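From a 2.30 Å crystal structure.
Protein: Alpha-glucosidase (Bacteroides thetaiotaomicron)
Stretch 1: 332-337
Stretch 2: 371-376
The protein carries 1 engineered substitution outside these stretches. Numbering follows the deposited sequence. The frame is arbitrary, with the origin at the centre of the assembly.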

# COMPACT_ATOMS: atom_id res chain seq x y z
N ASP A 332 12.26 14.80 -11.63
CA ASP A 332 12.03 13.44 -12.10
C ASP A 332 13.12 12.96 -13.06
O ASP A 332 14.20 13.55 -13.10
CB ASP A 332 10.65 13.34 -12.75
CG ASP A 332 9.94 12.01 -12.45
OD1 ASP A 332 10.29 10.96 -13.03
OD2 ASP A 332 9.02 12.04 -11.61
N ASN A 333 12.84 11.90 -13.82
CA ASN A 333 13.84 11.27 -14.69
C ASN A 333 14.50 12.21 -15.71
O ASN A 333 13.95 13.26 -16.03
CB ASN A 333 13.19 10.10 -15.45
CG ASN A 333 11.98 10.53 -16.27
OD1 ASN A 333 11.76 11.71 -16.54
ND2 ASN A 333 11.19 9.55 -16.68
N TRP A 334 15.68 11.79 -16.19
CA TRP A 334 16.55 12.50 -17.15
C TRP A 334 17.38 13.65 -16.58
O TRP A 334 18.17 14.25 -17.31
CB TRP A 334 15.77 13.04 -18.35
CG TRP A 334 15.08 12.02 -19.18
CD1 TRP A 334 13.73 11.85 -19.33
CD2 TRP A 334 15.70 10.99 -19.97
NE1 TRP A 334 13.47 10.80 -20.17
CE2 TRP A 334 14.66 10.25 -20.57
CE3 TRP A 334 17.02 10.63 -20.22
CZ2 TRP A 334 14.91 9.17 -21.42
CZ3 TRP A 334 17.27 9.55 -21.06
CH2 TRP A 334 16.21 8.84 -21.65
N TRP A 335 17.23 13.98 -15.30
CA TRP A 335 17.87 15.19 -14.77
C TRP A 335 19.40 15.14 -14.81
O TRP A 335 20.06 16.17 -14.99
CB TRP A 335 17.41 15.48 -13.34
CG TRP A 335 17.85 14.51 -12.29
CD1 TRP A 335 17.12 13.48 -11.76
CD2 TRP A 335 19.12 14.48 -11.61
NE1 TRP A 335 17.86 12.81 -10.81
CE2 TRP A 335 19.09 13.41 -10.70
CE3 TRP A 335 20.28 15.26 -11.69
CZ2 TRP A 335 20.16 13.09 -9.88
CZ3 TRP A 335 21.35 14.94 -10.88
CH2 TRP A 335 21.29 13.86 -9.98
N ASP A 336 19.98 13.95 -14.66
CA ASP A 336 21.43 13.85 -14.60
C ASP A 336 22.07 14.15 -15.94
O ASP A 336 23.23 14.54 -16.01
CB ASP A 336 21.86 12.45 -14.15
CG ASP A 336 21.51 11.40 -15.17
OD1 ASP A 336 20.34 11.35 -15.59
OD2 ASP A 336 22.41 10.64 -15.59
N THR A 337 21.30 13.97 -17.00
CA THR A 337 21.81 14.14 -18.35
C THR A 337 21.36 15.45 -19.02
O THR A 337 22.02 15.95 -19.92
CB THR A 337 21.42 12.92 -19.22
OG1 THR A 337 22.35 12.77 -20.30
CG2 THR A 337 20.01 13.07 -19.77
N ILE A 371 15.85 0.10 -19.27
CA ILE A 371 15.66 1.50 -18.92
C ILE A 371 16.87 2.35 -19.30
O ILE A 371 18.01 2.00 -18.98
CB ILE A 371 15.36 1.63 -17.41
CG1 ILE A 371 13.96 1.09 -17.11
CG2 ILE A 371 15.48 3.08 -16.96
CD1 ILE A 371 12.84 1.85 -17.81
N GLU A 372 16.63 3.47 -19.99
CA GLU A 372 17.69 4.42 -20.32
C GLU A 372 17.58 5.68 -19.49
O GLU A 372 18.58 6.33 -19.19
CB GLU A 372 17.69 4.78 -21.80
CG GLU A 372 18.39 3.71 -22.64
CD GLU A 372 18.39 3.99 -24.13
OE1 GLU A 372 19.48 4.02 -24.73
OE2 GLU A 372 17.29 4.15 -24.71
N GLN A 373 16.35 6.05 -19.15
CA GLN A 373 16.13 7.23 -18.31
C GLN A 373 16.97 7.27 -16.99
O GLN A 373 16.99 6.35 -16.18
CB GLN A 373 14.63 7.38 -18.05
CG GLN A 373 13.70 6.30 -18.55
CD GLN A 373 12.34 6.52 -17.94
OE1 GLN A 373 11.83 7.66 -17.84
NE2 GLN A 373 11.68 5.43 -17.65
N GLY A 374 17.69 8.38 -16.82
CA GLY A 374 18.72 8.43 -15.81
C GLY A 374 18.37 9.33 -14.64
O GLY A 374 17.35 10.00 -14.67
N PRO A 375 19.23 9.33 -13.62
CA PRO A 375 20.47 8.54 -13.66
C PRO A 375 20.25 7.03 -13.42
O PRO A 375 19.50 6.65 -12.52
CB PRO A 375 21.31 9.14 -12.53
CG PRO A 375 20.32 9.76 -11.61
CD PRO A 375 19.13 10.17 -12.42
N VAL A 376 20.91 6.21 -14.23
CA VAL A 376 20.91 4.76 -14.06
C VAL A 376 22.24 4.33 -13.44
O VAL A 376 23.23 5.07 -13.51
CB VAL A 376 20.71 4.00 -15.41
CG1 VAL A 376 19.26 4.12 -15.90
CG2 VAL A 376 21.69 4.48 -16.47
O HOH W 1 22.28 8.31 -16.67

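A carboxylate set against a peptide bond that has no hydrogen to offer is an uncommon arrangement, and it is the most distinctive feature of this contact. The peptide between Gly374 and Pro375 is cis, and Asp336 OD1 lies 3.0 Å from Gly374 C and 3.0 Å from Pro375 N. Because the proline nitrogen carries no hydrogen, the approach is one of packing rather than hydrogen bonding. Asp336 reaches it with CA-to-CB pointing toward the other stretch and chi1 in p. Glycine suits the position before the proline: an ideal CB on Gly374 would fall 2.6 Å from Asp336 OD1, a clash.

The contact illustrates a general principle, that a single backbone hydrogen bond can fix the register while side chains fill the space around it. Here Trp334 N donates to Gly374 O at 2.9 Å, with an N-H...O angle of 144°. The donor residue is the second corner of a type II turn from Asp332 to Trp335, and also the N-cap of the helix that begins at Trp335; its positive phi of 78° is what that corner requires. Within the turn, Asn333 N donates to Asp332 OD1 at 2.8 Å.

The two tryptophans make different contacts. The CA-to-CB bond of Trp334 points away from the other stretch, yet with chi1 in m the end of the side chain comes nearer, and Gln373 CA lies over one face of the indole, 3.7 Å from the centroid of the six-membered ring of Trp334, 10° off the normal, in a CH-pi contact. Trp335 meets the proline ring instead, its CE2 3.7 Å from Pro375 CD, an apolar fit between rigid groups.

Together the stretches bury 380 Å², with Gln373, Pro375 and Trp334 contributing most. One water adds a further bridge, donating to Asp336 OD2 at 2.6 Å and accepting a weak hydrogen bond from Val376 N at 3.5 Å.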